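Local coordinates for RagB/SusD domain protein (Flavobacterium johnsoniae, PDB 5J5U) that binds chitin and, as a SusD homologue from a chitin-utilisation locus, probably helps to capture chitin chains at the outer membrane for uptake, at residues 35-39 against 250-254; 105-109 against 153-157; 158-163 against 178-182; 263-268 against 405-409; 271-275 against 384-388. All blocks are in the same frame, centred on the assembly; numbering follows the deposited sequence.

Overall arrangement
The five contacts fall into two groups plus contact 1, which stands apart from both. Contacts 2 and 3 share helix 143-160, with centres 11 Å apart, and are joined by Lys105 NZ reaching Gln160 OE1 at 2.5 Å. Contacts 4 and 5 lie 13 Å apart between centres. There Asp273 N meets Leu268 O at 2.9 Å, and Arg275 NH2 meets Gln406 OE1 at 3.0 Å. The two groups are well separated, contacts 2 and 4 being 32 Å apart between centres. Contact 1 touches neither group, its centre 20 Å from that of contact 4. Contact 2 and contact 3 are nested in the loop it closes, and contact 5 in that of contact 4.

Contact 1 of 5, residues 35-39 against 250-254; sequences HRTNL and GFISD
Swung to the position opposite the backbone N (chi1 -166°), the imidazole of His35 reaches across to Gly250 and Asp254, and Leu39, one turn on with a similar first torsion, sends its methyls the same way. The two backbones come close, with His35 CA only 4.4 Å from Gly250 CA. Gly250 CA sits over one face of the imidazole, 3.6 Å from the ring centroid, in a CH-pi contact. The glycine permits this approach, since a beta carbon modelled on it would fall within about 3.0 Å of His35 CD2. In the plane of the same ring, His35 NE2 donates to Asp254 OD1 (3.1 Å, N-H...O angle 148°). That oxygen is met from above the carboxylate plane, 46° out of it. An alanine in place of His35 is likely to leave Asp254 OD1 without this donor and to uncover the backbone at Gly250. Leu39 packs beside it: CD2 rests 3.6 Å from Gly250 C, while CD1 lies 3.8 Å from Phe251 CE1. Asp254 OD2 has Asp258 close by, a like charge that may raise its proton affinity and that a protonated His35 would help to offset. The contact thus fastens helix 31-45 to the C-terminal end of helix 246-253, with Val55 of helix 53-60 touching both Leu39 and Asp254, and Arg36 facing helix 66-90.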
# COMPACT_ATOMS: atom_id res chain seq x y z
N HIS A 35 4.59 9.10 7.31
CA HIS A 35 3.84 9.47 8.49
C HIS A 35 2.46 10.02 8.08
O HIS A 35 1.43 9.66 8.66
CB HIS A 35 4.63 10.52 9.32
CG HIS A 35 4.10 10.73 10.70
ND1 HIS A 35 4.61 11.69 11.55
CD2 HIS A 35 3.11 10.11 11.39
CE1 HIS A 35 3.95 11.66 12.69
NE2 HIS A 35 3.04 10.70 12.62
N ARG A 36 2.44 10.89 7.07
CA ARG A 36 1.22 11.62 6.75
C ARG A 36 0.28 10.86 5.79
O ARG A 36 -0.93 10.80 6.01
CB ARG A 36 1.58 12.99 6.18
CG ARG A 36 2.19 13.94 7.22
CD ARG A 36 2.97 15.10 6.57
NE ARG A 36 3.47 16.03 7.60
CZ ARG A 36 4.53 15.80 8.36
NH1 ARG A 36 5.24 14.69 8.20
NH2 ARG A 36 4.90 16.68 9.28
N THR A 37 0.83 10.24 4.76
CA THR A 37 -0.01 9.60 3.75
C THR A 37 -0.29 8.13 4.04
O THR A 37 -1.40 7.66 3.83
CB THR A 37 0.61 9.69 2.35
OG1 THR A 37 1.12 11.01 2.15
CG2 THR A 37 -0.44 9.40 1.29
N ASN A 38 0.72 7.42 4.53
CA ASN A 38 0.60 6.01 4.88
C ASN A 38 -0.07 5.83 6.25
O ASN A 38 -1.20 5.30 6.34
CB ASN A 38 2.00 5.34 4.85
CG ASN A 38 1.99 3.83 5.18
OD1 ASN A 38 0.96 3.21 5.49
ND2 ASN A 38 3.17 3.23 5.12
N LEU A 39 0.60 6.32 7.29
CA LEU A 39 0.14 6.11 8.65
C LEU A 39 -1.15 6.86 8.96
O LEU A 39 -2.15 6.26 9.27
CB LEU A 39 1.24 6.51 9.67
CG LEU A 39 1.03 6.25 11.18
CD1 LEU A 39 0.35 4.91 11.42
CD2 LEU A 39 2.34 6.30 11.98
N GLY A 250 7.27 7.65 11.69
CA GLY A 250 5.93 8.07 12.09
C GLY A 250 5.48 7.43 13.41
O GLY A 250 5.00 8.10 14.30
N PHE A 251 5.66 6.11 13.52
CA PHE A 251 5.37 5.38 14.75
C PHE A 251 6.04 5.99 15.99
O PHE A 251 5.44 6.05 17.06
CB PHE A 251 5.80 3.91 14.61
CG PHE A 251 4.82 3.07 13.83
CD1 PHE A 251 3.45 3.25 13.97
CD2 PHE A 251 5.27 2.08 12.96
CE1 PHE A 251 2.55 2.46 13.25
CE2 PHE A 251 4.38 1.28 12.24
CZ PHE A 251 3.02 1.47 12.39
N ILE A 252 7.27 6.47 15.82
CA ILE A 252 8.09 7.03 16.91
C ILE A 252 7.71 8.49 17.20
O ILE A 252 7.70 8.91 18.34
CB ILE A 252 9.60 6.90 16.60
CG1 ILE A 252 10.00 5.43 16.61
CG2 ILE A 252 10.45 7.62 17.64
CD1 ILE A 252 11.34 5.13 15.94
N SER A 253 7.34 9.25 16.17
CA SER A 253 6.90 10.62 16.41
C SER A 253 5.48 10.67 17.00
O SER A 253 5.07 11.69 17.54
CB SER A 253 6.96 11.43 15.13
OG SER A 253 8.13 11.08 14.43
N ASP A 254 4.73 9.58 16.90
CA ASP A 254 3.46 9.46 17.61
C ASP A 254 3.69 8.97 19.05
O ASP A 254 2.73 8.62 19.76
CB ASP A 254 2.51 8.50 16.89
CG ASP A 254 1.95 9.11 15.63
OD1 ASP A 254 1.98 10.34 15.46
OD2 ASP A 254 1.44 8.33 14.79

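Contact 2 of 5, residues 105-109 against 153-157; sequences KIMKV and DLDES
Lys105 lays its chain over Ser157, CE coming to 3.4 Å from Ser157 OG; a bend at chi3 (-53°) then carries NZ onward to Gln160. The serine hydroxyl is itself spoken for, since Ser157 OG donates to Asp153 O at 2.6 Å, on the opposite face of that carbonyl's plane from Ser157 N. Ile106 follows with CG1 against Ser157 CB at 3.9 Å, while other parts of its side chain meet Trp181 and Ala185 of helix 178-195. The segment axes run antiparallel, 156° apart and 9.5 Å at closest approach, the side-by-side helix packing expected of the TPR-like helical fold to which the SusD family belongs. Further on, Lys108 has a chain bent at three successive torsions, which brings NZ round to the acid. Its direct approach to Asp153 is a long salt bridge, NZ to OD2 4.0 Å, but a water accepts from Lys108 NZ at 2.9 Å and donates to Asp153 OD2 at 2.6 Å, and Tyr124 OH is a further partner of the ammonium. Val109, last in the segment, turns to the apolar side: its two methyls face those of Leu154, with CG1 of Val109 4.2 Å from CD1 of Leu154.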
# COMPACT_ATOMS: atom_id res chain seq x y z
N LYS A 105 12.45 2.40 -15.59
CA LYS A 105 11.07 2.55 -16.07
C LYS A 105 10.09 1.86 -15.12
O LYS A 105 9.02 2.42 -14.79
CB LYS A 105 10.90 2.01 -17.50
CG LYS A 105 11.15 3.08 -18.57
CD LYS A 105 11.05 2.52 -19.99
CE LYS A 105 11.94 1.31 -20.15
NZ LYS A 105 12.04 0.87 -21.56
N ILE A 106 10.47 0.66 -14.65
CA ILE A 106 9.66 -0.06 -13.67
C ILE A 106 9.58 0.81 -12.41
O ILE A 106 8.49 1.03 -11.87
CB ILE A 106 10.25 -1.46 -13.37
CG1 ILE A 106 10.21 -2.32 -14.62
CG2 ILE A 106 9.44 -2.18 -12.31
CD1 ILE A 106 10.94 -3.61 -14.48
N MET A 107 10.72 1.35 -11.99
CA MET A 107 10.73 2.23 -10.83
C MET A 107 9.70 3.33 -11.06
O MET A 107 8.90 3.62 -10.16
CB MET A 107 12.11 2.84 -10.58
CG MET A 107 13.11 1.91 -9.95
SD MET A 107 12.67 1.36 -8.30
CE MET A 107 12.70 2.88 -7.35
N LYS A 108 9.69 3.90 -12.27
CA LYS A 108 8.91 5.10 -12.49
C LYS A 108 7.44 4.80 -12.32
O LYS A 108 6.68 5.65 -11.83
CB LYS A 108 9.18 5.71 -13.86
CG LYS A 108 8.20 6.83 -14.22
CD LYS A 108 8.86 7.97 -14.97
CE LYS A 108 8.82 7.78 -16.46
NZ LYS A 108 7.49 7.35 -16.96
N VAL A 109 7.04 3.56 -12.62
CA VAL A 109 5.64 3.20 -12.45
C VAL A 109 5.33 3.14 -10.95
O VAL A 109 4.36 3.73 -10.49
CB VAL A 109 5.29 1.87 -13.17
CG1 VAL A 109 3.85 1.46 -12.86
CG2 VAL A 109 5.50 2.01 -14.68
N ASP A 153 4.69 0.55 -20.37
CA ASP A 153 6.03 0.50 -19.82
C ASP A 153 6.36 -0.83 -19.14
O ASP A 153 7.47 -1.31 -19.25
CB ASP A 153 6.25 1.63 -18.84
CG ASP A 153 6.56 2.91 -19.52
OD1 ASP A 153 6.73 2.87 -20.75
OD2 ASP A 153 6.67 3.95 -18.84
N LEU A 154 5.42 -1.41 -18.38
CA LEU A 154 5.69 -2.69 -17.73
C LEU A 154 5.85 -3.85 -18.73
O LEU A 154 6.75 -4.70 -18.60
CB LEU A 154 4.60 -3.01 -16.72
CG LEU A 154 4.56 -2.02 -15.56
CD1 LEU A 154 3.29 -2.22 -14.71
CD2 LEU A 154 5.83 -2.14 -14.71
N ASP A 155 4.97 -3.87 -19.73
CA ASP A 155 5.06 -4.85 -20.80
C ASP A 155 6.43 -4.78 -21.50
O ASP A 155 7.24 -5.75 -21.49
CB ASP A 155 3.94 -4.60 -21.80
CG ASP A 155 3.97 -5.56 -22.96
OD1 ASP A 155 3.29 -6.60 -22.88
OD2 ASP A 155 4.69 -5.26 -23.94
N GLU A 156 6.73 -3.60 -22.04
CA GLU A 156 7.97 -3.42 -22.76
C GLU A 156 9.20 -3.60 -21.89
O GLU A 156 10.23 -4.05 -22.38
CB GLU A 156 8.01 -2.05 -23.41
CG GLU A 156 6.96 -1.88 -24.48
CD GLU A 156 6.96 -0.50 -25.06
OE1 GLU A 156 7.79 0.32 -24.63
OE2 GLU A 156 6.14 -0.25 -25.97
N SER A 157 9.11 -3.24 -20.61
CA SER A 157 10.26 -3.36 -19.71
C SER A 157 10.53 -4.80 -19.35
O SER A 157 11.69 -5.19 -19.18
CB SER A 157 10.05 -2.52 -18.47
OG SER A 157 10.06 -1.16 -18.83
O HOH W 1 6.63 6.46 -19.56

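Contact 3 of 5, residues 158-163 against 178-182; sequences FTQLNA and ISKWK
Lys182 stretches its chain across Phe158 and Leu161, tying the C-terminal end of helix 143-160 to the first turn of helix 178-195, two successive helices of the TPR-like SusD fold. Its ammonium stands over one face of the Phe158 ring in a cation-pi contact, NZ lying 4.5 Å from the ring centroid and 17° off the normal. The same nitrogen donates to Phe158 O at 3.2 Å. A bend at the last torsion (chi4 -104°) turns NZ in among these helix-end carbonyls. A water also accepts from Lys182 NZ at 2.6 Å and lies within bonding distance of both Thr159 O (2.6 Å) and Leu161 O (2.7 Å), though it has too few protons to serve every acceptor around it. The positive charge is thus placed where the helix dipole would probably stabilise it. The aliphatic part of the lysine is packed as well, its CB 3.7 Å from Phe158 CD1. Leu161, the first residue to leave helical geometry, drives CD1 against Trp181 CB at 3.6 Å and against the lysine chain. Behind this layer, Trp181 NE1 bonds to Asp171, and Asn99 of helix 98-119 bonds to Asn162 O while touching Leu161 and Ile178. Ile178 holds CG1 between backbone N and carbonyl carbon (chi1 72°), which sets its CD1 3.6 Å from Asn162 O.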
# COMPACT_ATOMS: atom_id res chain seq x y z
N PHE A 158 9.47 -5.59 -19.22
CA PHE A 158 9.61 -7.02 -19.05
C PHE A 158 10.37 -7.61 -20.22
O PHE A 158 11.37 -8.32 -20.04
CB PHE A 158 8.25 -7.70 -18.94
CG PHE A 158 8.34 -9.20 -18.98
CD1 PHE A 158 8.82 -9.90 -17.89
CD2 PHE A 158 7.98 -9.90 -20.12
CE1 PHE A 158 8.92 -11.29 -17.93
CE2 PHE A 158 8.08 -11.28 -20.16
CZ PHE A 158 8.54 -11.97 -19.07
N THR A 159 9.89 -7.32 -21.43
CA THR A 159 10.54 -7.83 -22.64
C THR A 159 11.98 -7.30 -22.80
O THR A 159 12.86 -8.01 -23.30
CB THR A 159 9.68 -7.48 -23.86
OG1 THR A 159 8.39 -8.09 -23.71
CG2 THR A 159 10.34 -7.95 -25.15
N GLN A 160 12.23 -6.07 -22.37
CA GLN A 160 13.51 -5.40 -22.60
C GLN A 160 14.64 -5.91 -21.70
O GLN A 160 15.80 -5.95 -22.10
CB GLN A 160 13.32 -3.90 -22.43
CG GLN A 160 14.57 -3.05 -22.36
CD GLN A 160 14.23 -1.56 -22.32
OE1 GLN A 160 13.11 -1.16 -22.64
NE2 GLN A 160 15.20 -0.74 -21.94
N LEU A 161 14.30 -6.32 -20.47
CA LEU A 161 15.28 -6.93 -19.56
C LEU A 161 15.92 -8.17 -20.21
O LEU A 161 15.22 -9.15 -20.50
CB LEU A 161 14.63 -7.30 -18.23
CG LEU A 161 14.31 -6.12 -17.31
CD1 LEU A 161 13.54 -6.56 -16.08
CD2 LEU A 161 15.60 -5.44 -16.89
N ASN A 162 17.23 -8.14 -20.42
CA ASN A 162 17.86 -9.22 -21.18
C ASN A 162 19.29 -9.51 -20.71
O ASN A 162 19.93 -8.67 -20.08
CB ASN A 162 17.83 -8.84 -22.67
CG ASN A 162 18.44 -9.88 -23.59
OD1 ASN A 162 19.53 -10.40 -23.34
ND2 ASN A 162 17.74 -10.18 -24.67
N ALA A 163 19.78 -10.71 -21.02
CA ALA A 163 21.13 -11.13 -20.66
C ALA A 163 22.20 -10.19 -21.21
O ALA A 163 23.31 -10.11 -20.69
CB ALA A 163 21.37 -12.55 -21.14
N ILE A 178 18.16 -9.24 -12.71
CA ILE A 178 17.11 -8.84 -13.64
C ILE A 178 15.93 -9.82 -13.62
O ILE A 178 14.81 -9.43 -13.93
CB ILE A 178 17.61 -8.67 -15.10
CG1 ILE A 178 17.93 -10.02 -15.76
CG2 ILE A 178 18.80 -7.73 -15.17
CD1 ILE A 178 18.14 -9.91 -17.27
N SER A 179 16.18 -11.06 -13.23
CA SER A 179 15.11 -12.06 -13.17
C SER A 179 14.05 -11.66 -12.14
O SER A 179 12.87 -11.96 -12.30
CB SER A 179 15.67 -13.44 -12.81
OG SER A 179 16.16 -13.46 -11.47
N LYS A 180 14.49 -11.02 -11.07
CA LYS A 180 13.55 -10.56 -10.06
C LYS A 180 12.84 -9.30 -10.58
O LYS A 180 11.65 -9.09 -10.34
CB LYS A 180 14.26 -10.31 -8.73
CG LYS A 180 14.54 -11.60 -7.94
CD LYS A 180 15.22 -11.30 -6.61
CE LYS A 180 15.26 -12.49 -5.68
NZ LYS A 180 13.94 -13.16 -5.64
N TRP A 181 13.57 -8.48 -11.33
CA TRP A 181 12.96 -7.29 -11.88
C TRP A 181 11.85 -7.64 -12.87
O TRP A 181 10.81 -6.95 -12.92
CB TRP A 181 14.02 -6.40 -12.53
CG TRP A 181 14.70 -5.53 -11.52
CD1 TRP A 181 15.93 -5.73 -10.97
CD2 TRP A 181 14.16 -4.37 -10.90
NE1 TRP A 181 16.20 -4.74 -10.06
CE2 TRP A 181 15.13 -3.89 -9.99
CE3 TRP A 181 12.95 -3.68 -11.02
CZ2 TRP A 181 14.93 -2.76 -9.21
CZ3 TRP A 181 12.75 -2.54 -10.25
CH2 TRP A 181 13.74 -2.09 -9.36
N LYS A 182 12.02 -8.72 -13.62
CA LYS A 182 10.96 -9.17 -14.53
C LYS A 182 9.67 -9.47 -13.77
O LYS A 182 8.61 -8.91 -14.08
CB LYS A 182 11.41 -10.41 -15.31
CG LYS A 182 12.48 -10.09 -16.35
CD LYS A 182 12.94 -11.33 -17.11
CE LYS A 182 13.66 -10.92 -18.39
NZ LYS A 182 12.83 -11.10 -19.63
O HOH W 2 13.37 -10.28 -22.07

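Contact 4 of 5, residues 263-268 against 405-409; sequences LLIDYL and TQLWI
Tyr267 and Thr405 supply the one ring-face interaction: Thr405 CG2 sits over the phenol ring, 3.7 Å from the centroid and 17° off its normal. The threonine turns this methyl opposite its backbone N, and its hydroxyl bonds instead to Glu401 O in its own helix. The other apolar contacts involve the indole, the leucines and Ile409. Trp408 presents the far corner of its six-membered ring, CH2, which comes to 3.6 Å from Leu264 CB and 3.8 Å from Leu263 CD2, wedging between the two leucines. Ile409 CD1 packs between Tyr267 and Leu268, 3.7 Å from Tyr267 CD2 and equally near Leu268 CD2 (3.7 Å), the ring and the isoleucine crossing at about a right angle. The segment axes lie 11.9 Å apart and cross at -115°, a spacing bridged by these large side chains rather than by close backbones. Polar groups look elsewhere: Trp408 NE1 donates to Val46 O, and Gln406 has NE2 near the edge of Tyr267, while its OE1 accepts from Arg275. Helices 262-270 and 399-410 are therefore joined in a buried region by apolar and CH-pi packing, while the indole N-H and the amide find their bonds outside the interface.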
# COMPACT_ATOMS: atom_id res chain seq x y z
N LEU A 263 -11.14 -3.37 14.56
CA LEU A 263 -11.56 -4.15 13.40
C LEU A 263 -10.51 -5.23 13.03
O LEU A 263 -10.84 -6.42 12.84
CB LEU A 263 -11.80 -3.20 12.22
CG LEU A 263 -12.33 -3.82 10.92
CD1 LEU A 263 -13.76 -4.36 11.08
CD2 LEU A 263 -12.24 -2.80 9.77
N LEU A 264 -9.25 -4.83 12.94
CA LEU A 264 -8.20 -5.77 12.59
C LEU A 264 -7.98 -6.79 13.70
O LEU A 264 -7.97 -7.99 13.45
CB LEU A 264 -6.89 -5.03 12.30
CG LEU A 264 -5.64 -5.85 11.94
CD1 LEU A 264 -5.92 -6.64 10.69
CD2 LEU A 264 -4.47 -4.92 11.71
N ILE A 265 -7.83 -6.34 14.94
CA ILE A 265 -7.57 -7.26 16.04
C ILE A 265 -8.70 -8.26 16.20
O ILE A 265 -8.45 -9.45 16.27
CB ILE A 265 -7.35 -6.52 17.36
CG1 ILE A 265 -6.10 -5.64 17.27
CG2 ILE A 265 -7.23 -7.54 18.52
CD1 ILE A 265 -4.81 -6.39 16.93
N ASP A 266 -9.94 -7.78 16.25
CA ASP A 266 -11.08 -8.69 16.30
C ASP A 266 -11.05 -9.67 15.13
O ASP A 266 -11.36 -10.84 15.32
CB ASP A 266 -12.42 -7.95 16.28
CG ASP A 266 -12.71 -7.19 17.55
OD1 ASP A 266 -11.95 -7.30 18.54
OD2 ASP A 266 -13.75 -6.52 17.58
N TYR A 267 -10.70 -9.23 13.93
CA TYR A 267 -10.71 -10.19 12.83
C TYR A 267 -9.65 -11.27 13.03
O TYR A 267 -9.92 -12.45 12.80
CB TYR A 267 -10.49 -9.52 11.48
CG TYR A 267 -10.65 -10.49 10.32
CD1 TYR A 267 -11.90 -10.77 9.81
CD2 TYR A 267 -9.55 -11.14 9.77
CE1 TYR A 267 -12.06 -11.66 8.78
CE2 TYR A 267 -9.71 -12.04 8.72
CZ TYR A 267 -10.97 -12.30 8.23
OH TYR A 267 -11.17 -13.19 7.19
N LEU A 268 -8.45 -10.87 13.43
CA LEU A 268 -7.35 -11.81 13.60
C LEU A 268 -7.60 -12.78 14.77
O LEU A 268 -7.31 -13.97 14.69
CB LEU A 268 -6.03 -11.06 13.81
CG LEU A 268 -5.53 -10.19 12.65
CD1 LEU A 268 -4.33 -9.38 13.09
CD2 LEU A 268 -5.18 -11.03 11.41
N THR A 405 -10.47 -8.75 2.41
CA THR A 405 -10.04 -8.75 3.81
C THR A 405 -8.60 -9.25 3.96
O THR A 405 -7.77 -8.65 4.69
CB THR A 405 -11.00 -9.61 4.66
OG1 THR A 405 -12.35 -9.23 4.38
CG2 THR A 405 -10.71 -9.43 6.15
N GLN A 406 -8.29 -10.33 3.24
CA GLN A 406 -6.93 -10.85 3.29
C GLN A 406 -5.92 -9.84 2.72
O GLN A 406 -4.85 -9.64 3.29
CB GLN A 406 -6.83 -12.19 2.54
CG GLN A 406 -7.47 -13.34 3.28
CD GLN A 406 -6.89 -13.55 4.67
OE1 GLN A 406 -5.71 -13.26 4.92
NE2 GLN A 406 -7.71 -14.02 5.59
N LEU A 407 -6.24 -9.21 1.59
CA LEU A 407 -5.35 -8.19 1.02
C LEU A 407 -5.16 -7.02 1.99
O LEU A 407 -4.07 -6.49 2.16
CB LEU A 407 -5.90 -7.67 -0.32
CG LEU A 407 -5.63 -8.54 -1.55
CD1 LEU A 407 -6.63 -8.21 -2.65
CD2 LEU A 407 -4.21 -8.35 -2.04
N TRP A 408 -6.25 -6.64 2.64
CA TRP A 408 -6.25 -5.58 3.63
C TRP A 408 -5.30 -5.93 4.77
O TRP A 408 -4.63 -5.05 5.34
CB TRP A 408 -7.70 -5.35 4.12
CG TRP A 408 -7.83 -4.41 5.25
CD1 TRP A 408 -7.65 -3.05 5.21
CD2 TRP A 408 -8.22 -4.72 6.59
NE1 TRP A 408 -7.87 -2.51 6.46
CE2 TRP A 408 -8.23 -3.51 7.32
CE3 TRP A 408 -8.56 -5.91 7.25
CZ2 TRP A 408 -8.57 -3.46 8.67
CZ3 TRP A 408 -8.90 -5.85 8.59
CH2 TRP A 408 -8.91 -4.63 9.29
N ILE A 409 -5.19 -7.23 5.07
CA ILE A 409 -4.24 -7.67 6.09
C ILE A 409 -2.82 -7.67 5.52
O ILE A 409 -1.88 -7.21 6.15
CB ILE A 409 -4.61 -9.05 6.66
CG1 ILE A 409 -5.93 -8.95 7.42
CG2 ILE A 409 -3.52 -9.55 7.60
CD1 ILE A 409 -6.44 -10.24 8.01

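Contact 5 of 5, residues 271-275 against 384-388; sequences NGDPR and SIDAY
Tyr388 lies against the turn at Asp273 and makes the dense half of this contact. One face of its ring carries both Asp273 CA, 3.8 Å from the centroid, and Pro274 CD, 4.0 Å from it, as CH-pi neighbours, while Asn271 O approaches the ring edge at CE1 (3.2 Å). Reaching past them, the phenol OH gives a short but weak hydrogen bond to Asp273 OD2 at 2.5 Å. The carboxylate is gripped harder from its own segment. Arg275 meets it side-on: NE reaches OD1 of Asp273 at 2.9 Å, and NH2 reaches OD2 of Asp273 at 2.8 Å, nearly straight (174°) on the syn lone pair. Arg275 N adds a capping bond to Asp273 OD1 through the anti lone pair, ahead of helix 276-279. An alanine at Asp273 would probably leave the Arg275 guanidinium without its carboxylate mate and the Tyr388 hydroxyl without this acceptor. Towards Ser384 the packing slackens: Pro274 CG is 4.2 Å from Ser384 O, and the serine hydroxyl bonds to Ser381 O instead. Gly272, on the exposed side, takes positive phi as the C-prime residue of the Schellman motif that ends helix 262-270. With guanidinium, backbone N-H and phenol converging on it, the buried Asp273 carboxylate is likely to stay ionised; the salt bridge holds the turn itself, while the link to helix 382-391 rests on ring packing and one weak hydrogen bond from Tyr388.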
# COMPACT_ATOMS: atom_id res chain seq x y z
N ASN A 271 -10.98 -15.28 14.25
CA ASN A 271 -10.83 -16.30 13.21
C ASN A 271 -9.59 -17.16 13.40
O ASN A 271 -9.25 -17.98 12.54
CB ASN A 271 -10.80 -15.68 11.79
CG ASN A 271 -12.11 -15.01 11.41
OD1 ASN A 271 -13.13 -15.67 11.21
ND2 ASN A 271 -12.09 -13.68 11.28
N GLY A 272 -8.88 -16.95 14.50
CA GLY A 272 -7.67 -17.69 14.80
C GLY A 272 -6.55 -17.55 13.79
O GLY A 272 -5.88 -18.52 13.47
N ASP A 273 -6.35 -16.34 13.28
CA ASP A 273 -5.22 -16.04 12.40
C ASP A 273 -3.93 -16.07 13.22
O ASP A 273 -3.86 -15.49 14.29
CB ASP A 273 -5.43 -14.67 11.73
CG ASP A 273 -4.57 -14.48 10.48
OD1 ASP A 273 -3.35 -14.47 10.62
OD2 ASP A 273 -5.13 -14.33 9.37
N PRO A 274 -2.90 -16.79 12.73
CA PRO A 274 -1.63 -16.87 13.47
C PRO A 274 -0.87 -15.54 13.52
O PRO A 274 0.14 -15.42 14.22
CB PRO A 274 -0.82 -17.91 12.67
CG PRO A 274 -1.80 -18.64 11.87
CD PRO A 274 -2.91 -17.68 11.55
N ARG A 275 -1.33 -14.54 12.77
CA ARG A 275 -0.59 -13.29 12.71
C ARG A 275 -0.88 -12.42 13.91
O ARG A 275 -0.22 -11.42 14.10
CB ARG A 275 -0.90 -12.54 11.42
CG ARG A 275 -0.22 -13.11 10.20
CD ARG A 275 -0.71 -12.45 8.94
NE ARG A 275 -2.05 -12.92 8.61
CZ ARG A 275 -2.58 -12.85 7.40
NH1 ARG A 275 -1.88 -12.31 6.40
NH2 ARG A 275 -3.80 -13.30 7.17
N SER A 384 0.10 -24.62 12.51
CA SER A 384 -0.90 -23.59 12.77
C SER A 384 -1.39 -22.95 11.47
O SER A 384 -2.59 -22.70 11.30
CB SER A 384 -0.34 -22.52 13.72
OG SER A 384 0.76 -21.83 13.15
N ILE A 385 -0.46 -22.70 10.55
CA ILE A 385 -0.79 -22.12 9.25
C ILE A 385 -1.72 -23.04 8.47
O ILE A 385 -2.78 -22.62 7.99
CB ILE A 385 0.48 -21.85 8.40
CG1 ILE A 385 1.42 -20.90 9.14
CG2 ILE A 385 0.10 -21.32 7.02
CD1 ILE A 385 2.73 -20.60 8.42
N ASP A 386 -1.32 -24.30 8.36
CA ASP A 386 -2.10 -25.29 7.63
C ASP A 386 -3.48 -25.44 8.25
O ASP A 386 -4.50 -25.53 7.55
CB ASP A 386 -1.35 -26.62 7.60
CG ASP A 386 0.02 -26.51 6.93
OD1 ASP A 386 0.20 -25.59 6.10
OD2 ASP A 386 0.92 -27.32 7.24
N ALA A 387 -3.53 -25.43 9.58
CA ALA A 387 -4.79 -25.57 10.29
C ALA A 387 -5.73 -24.39 10.00
O ALA A 387 -6.92 -24.58 9.71
CB ALA A 387 -4.55 -25.70 11.79
N TYR A 388 -5.18 -23.18 10.06
CA TYR A 388 -5.96 -21.97 9.80
C TYR A 388 -6.49 -21.90 8.38
O TYR A 388 -7.67 -21.67 8.16
CB TYR A 388 -5.10 -20.74 10.10
CG TYR A 388 -5.68 -19.39 9.69
CD1 TYR A 388 -6.81 -18.87 10.32
CD2 TYR A 388 -5.06 -18.63 8.71
CE1 TYR A 388 -7.31 -17.63 9.96
CE2 TYR A 388 -5.56 -17.39 8.35
CZ TYR A 388 -6.68 -16.89 8.98
OH TYR A 388 -7.16 -15.66 8.61